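Local coordinates for Mgp-operon protein 3 (Mycoplasma pneumoniae, PDB 6RJ1) that probably serves in host-cell adhesion, as the N-domain of the surface adhesin P40/P90, a membrane protein of the human pathogen Mycoplasma pneumoniae, at residues A[61-66]-A[87-92]; A[135-140]-A[490-495]; A[360-365]-A[871-876]. All blocks are in the same frame, centred on the assembly; numbering follows the deposited sequence.

Contact 1 of 3, residues A[61-66]-A[87-92]; sequences LVRVKF and QESQKA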
loop_
_atom_site.group_PDB
_atom_site.type_symbol
_atom_site.label_atom_id
_atom_site.label_comp_id
_atom_site.label_asym_id
_atom_site.label_seq_id
_atom_site.Cartn_x
_atom_site.Cartn_y
_atom_site.Cartn_z
ATOM N N LEU A 61 -9.069 8.500 -19.955
ATOM C CA LEU A 61 -8.806 8.201 -21.350
ATOM C C LEU A 61 -7.350 7.839 -21.595
ATOM O O LEU A 61 -6.997 7.534 -22.734
ATOM C CB LEU A 61 -9.249 9.355 -22.264
ATOM C CG LEU A 61 -10.752 9.526 -22.463
ATOM C CD1 LEU A 61 -11.047 10.848 -23.119
ATOM C CD2 LEU A 61 -11.350 8.393 -23.280
ATOM N N VAL A 62 -6.505 7.862 -20.541
ATOM C CA VAL A 62 -5.090 7.509 -20.654
ATOM C C VAL A 62 -4.957 6.017 -21.019
ATOM O O VAL A 62 -5.670 5.190 -20.456
ATOM C CB VAL A 62 -4.260 7.923 -19.400
ATOM C CG1 VAL A 62 -4.543 7.037 -18.185
ATOM C CG2 VAL A 62 -2.770 7.964 -19.712
ATOM N N ARG A 63 -4.111 5.694 -22.011
ATOM C CA ARG A 63 -3.876 4.316 -22.433
ATOM C C ARG A 63 -2.381 4.035 -22.512
ATOM O O ARG A 63 -1.645 4.808 -23.120
ATOM C CB ARG A 63 -4.611 3.979 -23.751
ATOM C CG ARG A 63 -6.139 3.882 -23.616
ATOM C CD ARG A 63 -6.606 2.823 -22.621
ATOM N NE ARG A 63 -8.066 2.732 -22.545
ATOM C CZ ARG A 63 -8.842 3.529 -21.810
ATOM N NH1 ARG A 63 -8.308 4.500 -21.079
ATOM N NH2 ARG A 63 -10.160 3.362 -21.806
ATOM N N VAL A 64 -1.927 2.963 -21.838
ATOM C CA VAL A 64 -0.506 2.606 -21.808
ATOM C C VAL A 64 -0.272 1.241 -22.465
ATOM O O VAL A 64 -1.095 0.336 -22.325
ATOM C CB VAL A 64 0.113 2.719 -20.377
ATOM C CG1 VAL A 64 1.606 2.413 -20.378
ATOM C CG2 VAL A 64 -0.131 4.100 -19.772
ATOM N N LYS A 65 0.837 1.120 -23.222
ATOM C CA LYS A 65 1.244 -0.130 -23.849
ATOM C C LYS A 65 2.675 -0.508 -23.448
ATOM O O LYS A 65 3.525 0.363 -23.236
ATOM C CB LYS A 65 1.035 -0.128 -25.382
ATOM C CG LYS A 65 2.011 0.719 -26.206
ATOM C CD LYS A 65 1.876 0.488 -27.707
ATOM C CE LYS A 65 2.778 1.372 -28.553
ATOM N NZ LYS A 65 2.426 2.822 -28.454
ATOM N N PHE A 66 2.914 -1.808 -23.317
ATOM C CA PHE A 66 4.225 -2.372 -23.028
ATOM C C PHE A 66 4.628 -3.231 -24.229
ATOM O O PHE A 66 3.874 -4.117 -24.640
ATOM C CB PHE A 66 4.217 -3.175 -21.711
ATOM C CG PHE A 66 5.462 -3.988 -21.434
ATOM C CD1 PHE A 66 6.675 -3.367 -21.163
ATOM C CD2 PHE A 66 5.414 -5.376 -21.414
ATOM C CE1 PHE A 66 7.821 -4.120 -20.896
ATOM C CE2 PHE A 66 6.564 -6.129 -21.146
ATOM C CZ PHE A 66 7.758 -5.495 -20.891
ATOM N N GLN A 87 -3.599 5.704 -30.096
ATOM C CA GLN A 87 -4.615 5.042 -30.914
ATOM C C GLN A 87 -5.764 4.476 -30.068
ATOM O O GLN A 87 -6.928 4.633 -30.447
ATOM C CB GLN A 87 -3.981 3.949 -31.789
ATOM C CG GLN A 87 -3.183 4.504 -32.968
ATOM C CD GLN A 87 -2.516 3.427 -33.795
ATOM O OE1 GLN A 87 -1.858 2.513 -33.274
ATOM N NE2 GLN A 87 -2.654 3.527 -35.113
ATOM N N GLU A 88 -5.437 3.840 -28.921
ATOM C CA GLU A 88 -6.414 3.280 -27.984
ATOM C C GLU A 88 -7.156 4.400 -27.250
ATOM O O GLU A 88 -8.350 4.263 -26.989
ATOM C CB GLU A 88 -5.732 2.346 -26.970
ATOM C CG GLU A 88 -6.062 0.871 -27.141
ATOM C CD GLU A 88 -7.461 0.437 -26.753
ATOM O OE1 GLU A 88 -7.897 0.754 -25.623
ATOM O OE2 GLU A 88 -8.115 -0.241 -27.578
ATOM N N SER A 89 -6.445 5.497 -26.915
ATOM C CA SER A 89 -6.997 6.668 -26.227
ATOM C C SER A 89 -8.052 7.350 -27.100
ATOM O O SER A 89 -9.078 7.797 -26.589
ATOM C CB SER A 89 -5.884 7.647 -25.870
ATOM O OG SER A 89 -5.172 7.220 -24.722
ATOM N N GLN A 90 -7.807 7.403 -28.422
ATOM C CA GLN A 90 -8.733 7.963 -29.401
ATOM C C GLN A 90 -9.905 6.996 -29.553
ATOM O O GLN A 90 -11.046 7.442 -29.672
ATOM C CB GLN A 90 -8.033 8.189 -30.749
ATOM C CG GLN A 90 -8.782 9.146 -31.694
ATOM C CD GLN A 90 -8.579 10.611 -31.365
ATOM O OE1 GLN A 90 -9.466 11.280 -30.823
ATOM N NE2 GLN A 90 -7.412 11.146 -31.697
ATOM N N LYS A 91 -9.621 5.676 -29.511
ATOM C CA LYS A 91 -10.622 4.611 -29.621
ATOM C C LYS A 91 -11.606 4.698 -28.450
ATOM O O LYS A 91 -12.819 4.615 -28.657
ATOM C CB LYS A 91 -9.936 3.231 -29.673
ATOM C CG LYS A 91 -10.821 2.101 -30.189
ATOM C CD LYS A 91 -10.124 0.753 -30.078
ATOM C CE LYS A 91 -11.040 -0.399 -30.412
ATOM N NZ LYS A 91 -10.373 -1.708 -30.189
ATOM N N ALA A 92 -11.073 4.918 -27.233
ATOM C CA ALA A 92 -11.831 5.049 -25.993
ATOM C C ALA A 92 -12.670 6.325 -25.962
ATOM O O ALA A 92 -13.733 6.323 -25.337
ATOM C CB ALA A 92 -10.892 5.004 -24.799
HETATM O O HOH W 1 -2.538 7.243 -24.112
#

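Contact 2 of 3, residues A[135-140]-A[490-495]; sequences ALPYVK and ATWWAK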
loop_
_atom_site.group_PDB
_atom_site.type_symbol
_atom_site.label_atom_id
_atom_site.label_comp_id
_atom_site.label_asym_id
_atom_site.label_seq_id
_atom_site.Cartn_x
_atom_site.Cartn_y
_atom_site.Cartn_z
ATOM N N ALA A 135 5.632 11.690 -17.215
ATOM C CA ALA A 135 6.050 10.692 -18.182
ATOM C C ALA A 135 6.263 9.314 -17.559
ATOM O O ALA A 135 6.681 9.203 -16.403
ATOM C CB ALA A 135 7.315 11.153 -18.876
ATOM N N LEU A 136 5.959 8.263 -18.343
ATOM C CA LEU A 136 6.123 6.858 -17.997
ATOM C C LEU A 136 7.584 6.595 -17.545
ATOM O O LEU A 136 8.501 7.224 -18.093
ATOM C CB LEU A 136 5.864 6.016 -19.264
ATOM C CG LEU A 136 4.535 5.265 -19.467
ATOM C CD1 LEU A 136 3.766 5.022 -18.201
ATOM C CD2 LEU A 136 3.728 5.862 -20.565
ATOM N N PRO A 137 7.843 5.648 -16.601
ATOM C CA PRO A 137 9.242 5.355 -16.234
ATOM C C PRO A 137 10.006 4.760 -17.422
ATOM O O PRO A 137 9.371 4.315 -18.385
ATOM C CB PRO A 137 9.106 4.359 -15.085
ATOM C CG PRO A 137 7.790 3.722 -15.292
ATOM C CD PRO A 137 6.902 4.776 -15.868
ATOM N N TYR A 138 11.351 4.778 -17.381
ATOM C CA TYR A 138 12.116 4.229 -18.491
ATOM C C TYR A 138 12.504 2.758 -18.297
ATOM O O TYR A 138 12.980 2.363 -17.234
ATOM C CB TYR A 138 13.340 5.097 -18.823
ATOM C CG TYR A 138 14.117 4.620 -20.034
ATOM C CD1 TYR A 138 13.788 5.054 -21.316
ATOM C CD2 TYR A 138 15.179 3.732 -19.902
ATOM C CE1 TYR A 138 14.495 4.608 -22.435
ATOM C CE2 TYR A 138 15.866 3.252 -21.015
ATOM C CZ TYR A 138 15.532 3.706 -22.278
ATOM O OH TYR A 138 16.240 3.250 -23.362
ATOM N N VAL A 139 12.313 1.965 -19.361
ATOM C CA VAL A 139 12.689 0.555 -19.455
ATOM C C VAL A 139 13.045 0.262 -20.917
ATOM O O VAL A 139 12.203 0.403 -21.804
ATOM C CB VAL A 139 11.700 -0.446 -18.795
ATOM C CG1 VAL A 139 10.309 -0.404 -19.425
ATOM C CG2 VAL A 139 12.266 -1.859 -18.792
ATOM N N LYS A 140 14.325 -0.044 -21.167
ATOM C CA LYS A 140 14.861 -0.241 -22.512
ATOM C C LYS A 140 14.412 -1.559 -23.136
ATOM O O LYS A 140 14.572 -2.617 -22.525
ATOM C CB LYS A 140 16.399 -0.074 -22.501
ATOM C CG LYS A 140 17.147 -0.451 -23.784
ATOM C CD LYS A 140 18.151 -1.583 -23.499
ATOM C CE LYS A 140 18.981 -2.001 -24.689
ATOM N NZ LYS A 140 20.073 -1.032 -24.977
ATOM N N ALA A 490 9.108 8.763 -14.361
ATOM C CA ALA A 490 8.987 8.221 -13.017
ATOM C C ALA A 490 10.233 7.416 -12.652
ATOM O O ALA A 490 10.977 6.955 -13.535
ATOM C CB ALA A 490 7.758 7.333 -12.933
ATOM N N THR A 491 10.457 7.248 -11.344
ATOM C CA THR A 491 11.535 6.440 -10.774
ATOM C C THR A 491 10.897 5.122 -10.351
ATOM O O THR A 491 9.848 5.134 -9.713
ATOM C CB THR A 491 12.168 7.141 -9.556
ATOM O OG1 THR A 491 12.447 8.504 -9.874
ATOM C CG2 THR A 491 13.431 6.436 -9.054
ATOM N N TRP A 492 11.531 3.993 -10.700
ATOM C CA TRP A 492 11.052 2.661 -10.327
ATOM C C TRP A 492 11.274 2.418 -8.842
ATOM O O TRP A 492 12.352 2.735 -8.335
ATOM C CB TRP A 492 11.819 1.591 -11.112
ATOM C CG TRP A 492 11.521 1.575 -12.575
ATOM C CD1 TRP A 492 12.265 2.135 -13.570
ATOM C CD2 TRP A 492 10.412 0.933 -13.211
ATOM N NE1 TRP A 492 11.683 1.886 -14.790
ATOM C CE2 TRP A 492 10.538 1.156 -14.599
ATOM C CE3 TRP A 492 9.320 0.184 -12.742
ATOM C CZ2 TRP A 492 9.618 0.652 -15.525
ATOM C CZ3 TRP A 492 8.400 -0.299 -13.658
ATOM C CH2 TRP A 492 8.556 -0.069 -15.031
ATOM N N TRP A 493 10.283 1.817 -8.153
ATOM C CA TRP A 493 10.442 1.446 -6.745
ATOM C C TRP A 493 11.489 0.323 -6.600
ATOM O O TRP A 493 12.247 0.315 -5.625
ATOM C CB TRP A 493 9.113 1.026 -6.114
ATOM C CG TRP A 493 8.293 2.170 -5.597
ATOM C CD1 TRP A 493 7.031 2.511 -5.984
ATOM C CD2 TRP A 493 8.674 3.117 -4.587
ATOM N NE1 TRP A 493 6.596 3.603 -5.276
ATOM C CE2 TRP A 493 7.584 3.996 -4.407
ATOM C CE3 TRP A 493 9.832 3.297 -3.798
ATOM C CZ2 TRP A 493 7.624 5.062 -3.497
ATOM C CZ3 TRP A 493 9.865 4.339 -2.884
ATOM C CH2 TRP A 493 8.779 5.218 -2.748
ATOM N N ALA A 494 11.556 -0.586 -7.606
ATOM C CA ALA A 494 12.505 -1.701 -7.682
ATOM C C ALA A 494 13.950 -1.211 -7.786
ATOM O O ALA A 494 14.874 -1.982 -7.527
ATOM C CB ALA A 494 12.167 -2.605 -8.861
ATOM N N LYS A 495 14.142 0.056 -8.187
ATOM C CA LYS A 495 15.456 0.699 -8.301
ATOM C C LYS A 495 15.681 1.686 -7.128
ATOM O O LYS A 495 16.673 2.416 -7.121
ATOM C CB LYS A 495 15.613 1.390 -9.660
ATOM C CG LYS A 495 15.939 0.435 -10.795
ATOM C CD LYS A 495 15.827 1.083 -12.171
ATOM C CE LYS A 495 17.073 1.823 -12.595
ATOM N NZ LYS A 495 17.078 2.115 -14.057
#

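Contact 3 of 3, residues A[360-365]-A[871-876]; sequences AQALHQ and EKPTYD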
loop_
_atom_site.group_PDB
_atom_site.type_symbol
_atom_site.label_atom_id
_atom_site.label_comp_id
_atom_site.label_asym_id
_atom_site.label_seq_id
_atom_site.Cartn_x
_atom_site.Cartn_y
_atom_site.Cartn_z
ATOM N N ALA A 360 -17.344 -3.736 -10.159
ATOM C CA ALA A 360 -17.127 -2.637 -11.102
ATOM C C ALA A 360 -17.120 -1.247 -10.453
ATOM O O ALA A 360 -16.175 -0.481 -10.671
ATOM C CB ALA A 360 -18.155 -2.691 -12.220
ATOM N N GLN A 361 -18.152 -0.943 -9.634
ATOM C CA GLN A 361 -18.315 0.353 -8.959
ATOM C C GLN A 361 -17.307 0.565 -7.844
ATOM O O GLN A 361 -16.957 1.710 -7.548
ATOM C CB GLN A 361 -19.752 0.568 -8.468
ATOM C CG GLN A 361 -20.805 0.450 -9.569
ATOM C CD GLN A 361 -21.374 -0.951 -9.717
ATOM O OE1 GLN A 361 -20.760 -1.963 -9.348
ATOM N NE2 GLN A 361 -22.573 -1.038 -10.265
ATOM N N ALA A 362 -16.828 -0.537 -7.239
ATOM C CA ALA A 362 -15.814 -0.501 -6.189
ATOM C C ALA A 362 -14.474 -0.125 -6.812
ATOM O O ALA A 362 -13.783 0.740 -6.274
ATOM C CB ALA A 362 -15.724 -1.848 -5.484
ATOM N N LEU A 363 -14.155 -0.719 -7.987
ATOM C CA LEU A 363 -12.925 -0.456 -8.740
ATOM C C LEU A 363 -12.867 0.974 -9.253
ATOM O O LEU A 363 -11.859 1.639 -9.050
ATOM C CB LEU A 363 -12.746 -1.449 -9.897
ATOM C CG LEU A 363 -12.535 -2.914 -9.529
ATOM C CD1 LEU A 363 -12.925 -3.818 -10.685
ATOM C CD2 LEU A 363 -11.096 -3.180 -9.066
ATOM N N HIS A 364 -13.950 1.458 -9.888
ATOM C CA HIS A 364 -14.050 2.833 -10.394
ATOM C C HIS A 364 -13.699 3.853 -9.283
ATOM O O HIS A 364 -12.986 4.824 -9.538
ATOM C CB HIS A 364 -15.467 3.098 -10.947
ATOM C CG HIS A 364 -15.747 4.551 -11.176
ATOM N ND1 HIS A 364 -15.242 5.217 -12.279
ATOM C CD2 HIS A 364 -16.411 5.436 -10.397
ATOM C CE1 HIS A 364 -15.621 6.475 -12.145
ATOM N NE2 HIS A 364 -16.329 6.655 -11.028
ATOM N N GLN A 365 -14.208 3.599 -8.057
ATOM C CA GLN A 365 -14.019 4.389 -6.844
ATOM C C GLN A 365 -12.573 4.339 -6.328
ATOM O O GLN A 365 -12.148 5.266 -5.640
ATOM C CB GLN A 365 -14.990 3.900 -5.765
ATOM C CG GLN A 365 -15.511 5.007 -4.850
ATOM C CD GLN A 365 -16.448 5.991 -5.528
ATOM O OE1 GLN A 365 -17.471 5.632 -6.133
ATOM N NE2 GLN A 365 -16.124 7.263 -5.420
ATOM N N GLU A 871 -18.007 9.002 -0.636
ATOM C CA GLU A 871 -16.816 8.401 -1.223
ATOM C C GLU A 871 -16.939 6.868 -1.336
ATOM O O GLU A 871 -16.046 6.239 -1.889
ATOM C CB GLU A 871 -15.556 8.827 -0.443
ATOM C CG GLU A 871 -14.574 9.666 -1.250
ATOM C CD GLU A 871 -15.003 11.083 -1.592
ATOM O OE1 GLU A 871 -15.344 11.853 -0.665
ATOM O OE2 GLU A 871 -14.980 11.429 -2.795
ATOM N N LYS A 872 -18.044 6.275 -0.835
ATOM C CA LYS A 872 -18.335 4.833 -0.908
ATOM C C LYS A 872 -18.765 4.449 -2.334
ATOM O O LYS A 872 -19.343 5.300 -3.018
ATOM C CB LYS A 872 -19.495 4.477 0.044
ATOM C CG LYS A 872 -19.102 4.302 1.493
ATOM C CD LYS A 872 -20.276 3.813 2.319
ATOM C CE LYS A 872 -19.961 3.735 3.788
ATOM N NZ LYS A 872 -20.626 4.820 4.554
ATOM N N PRO A 873 -18.580 3.180 -2.795
ATOM C CA PRO A 873 -19.070 2.806 -4.144
ATOM C C PRO A 873 -20.594 2.848 -4.220
ATOM O O PRO A 873 -21.243 2.764 -3.183
ATOM C CB PRO A 873 -18.558 1.372 -4.333
ATOM C CG PRO A 873 -17.505 1.181 -3.276
ATOM C CD PRO A 873 -17.932 2.029 -2.131
ATOM N N THR A 874 -21.163 3.009 -5.425
ATOM C CA THR A 874 -22.628 3.095 -5.596
ATOM C C THR A 874 -23.337 1.754 -5.374
ATOM O O THR A 874 -24.444 1.735 -4.834
ATOM C CB THR A 874 -23.012 3.727 -6.941
ATOM O OG1 THR A 874 -22.459 2.961 -8.015
ATOM C CG2 THR A 874 -22.596 5.191 -7.044
ATOM N N TYR A 875 -22.699 0.643 -5.789
ATOM C CA TYR A 875 -23.229 -0.713 -5.648
ATOM C C TYR A 875 -22.182 -1.658 -5.072
ATOM O O TYR A 875 -20.985 -1.480 -5.325
ATOM C CB TYR A 875 -23.756 -1.243 -6.992
ATOM C CG TYR A 875 -24.970 -0.502 -7.500
ATOM C CD1 TYR A 875 -24.839 0.660 -8.254
ATOM C CD2 TYR A 875 -26.254 -0.967 -7.239
ATOM C CE1 TYR A 875 -25.957 1.363 -8.702
ATOM C CE2 TYR A 875 -27.381 -0.284 -7.699
ATOM C CZ TYR A 875 -27.229 0.883 -8.430
ATOM O OH TYR A 875 -28.339 1.564 -8.880
ATOM N N ASP A 876 -22.635 -2.662 -4.288
ATOM C CA ASP A 876 -21.754 -3.662 -3.672
ATOM C C ASP A 876 -21.384 -4.793 -4.665
ATOM O O ASP A 876 -21.779 -4.738 -5.837
ATOM C CB ASP A 876 -22.378 -4.209 -2.370
ATOM C CG ASP A 876 -23.708 -4.941 -2.496
ATOM O OD1 ASP A 876 -24.016 -5.437 -3.602
ATOM O OD2 ASP A 876 -24.428 -5.042 -1.481
HETATM O O HOH W 2 -18.993 -2.816 -6.636
#

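Contact 1 of 3, residues A[61-66]-A[87-92]
R63 and L61 meet S89 on one side of the helix 86-93, which runs past the start of the short strand 64-66. S89 is small enough to bring a polar group close to a neighbouring backbone without holding the chains apart. Its OG donates to L61 O at 2.7 Å and lies in the plane of that carbonyl. A water donates to the same OG, also at 2.7 Å, and accepts from R63 N, so the hydroxyl links two backbone groups of the loop, one directly and one through the solvent molecule. R63 lays its aliphatic part against the helix, CG touching the backbone of S89 and CB close to its hydroxyl. The chain then bends at chi2 (-59°), which sets CD near the carboxylate of E88. From there the guanidinium has A92 CB over one face, 3.5 Å from R63 NH2, and E88 OE1 near its plane at the edge. The R63 NE to E88 OE1 separation of 3.7 Å makes this a long salt bridge, with K91 as a further distant partner of the carboxylate. R63 NH1 turns back to V62 O at 2.8 Å, standing well above that carbonyl's plane, with A60 O as a second acceptor. L61 reaches the helix with CD2, 3.7 Å from A92 CB, a methyl small enough to serve leucine and arginine alike. The serine hydroxyl thus gives the one direct hydrogen bond across, the NH1 bonds hold the guanidinium against A92 and E88, and E88 would tend to stabilise the buried positive charge.

Contact 2 of 3, residues A[135-140]-A[490-495]
W492 and P137 make the heart of this contact, the indole lying across the proline at about a right angle. P137 CB sits over one face of the five-membered ring, 3.8 Å from its centroid and 26° off the normal, a CH-pi contact, while CG reaches towards the six-membered ring at CZ2. A proline suits the place because its ring offers a rigid surface of C-H groups to the aromatic. W492 holds CG anti to its carbonyl carbon (chi1 -69°), and W492 NE1 donates to Y138 O at 2.8 Å with an angle of 165°; the oxygen lies close to the indole plane, although NE1 stands above the plane of the carbonyl. V139 CB meets W492 CZ2 obliquely at 4.0 Å. A490 CB packs against P137 CB at 3.9 Å, and A490 N gives A135 O a weak bond of 3.2 Å. Around this shell, N80 binds P137 O and V139 N through its amide, which would help to fix the carbonyl of Y138 between them. W479 NE1 is a second donor to A135 O, W477 meets the indole nearly perpendicularly, and L157 and L161 pack on W492. Here strands 125-135 and 487-492 pair in parallel, joining two four-stranded antiparallel meanders in one eight-stranded sheet. An up-and-down four-stranded meander is the topology of a propeller blade, consistent with the beta-propeller clan of the MgpC family.

Contact 3 of 3, residues A[360-365]-A[871-876]
Q361, A362 and Q365 form the face of a short helix that rests on the long loop of a beta hairpin, the one connecting the antiparallel strands 862-868 and 888-896. P873 points into this face between the two glutamines: its CG comes 4.1 Å from A362 CB, and its CB approaches Q361 O. Alanine leaves room there for the proline ring, whose stiffness suits an extended loop. Q361 lies across T874 at about a right angle, its CG 3.4 Å from T874 OG1. The bend at chi2 (92°) turns CD towards Y875, and the amide plane then leans 36° against the phenol ring, with Q361 NE2 approaching the ring obliquely, 3.5 Å from Y875 CD1. The amide oxygen has its polar partner in Q879 of the same loop. At the other end of the helix segment the bent Q365 side chain sets CG against E871 O. No direct hydrogen bond joins the two segments; a water does so, donating to Y875 O at 2.7 Å and more weakly to Q361 OE1, while accepting weakly from A362 N.

How the contacts relate
From the N terminus, contact 1 comes first and closes a local loop in which the chain turns back so that strand 82-84 pairs antiparallel with 64-66. It is complete before contact 2 opens, yet the two touch, V64 CG1 meeting L136 CD1 at 4.0 Å, and helix 157-163 bridges them by packing on both F66 and V139. Contact 2 spans some 350 residues to bring the end of strand 125-135 beside strand 487-492. Contact 3 begins within that span and ends far beyond it, so the two cross; it ties helix 360-365 to the hairpin of strands 862-868 and 888-896. Its centre lies about 30 Å from that of contact 2.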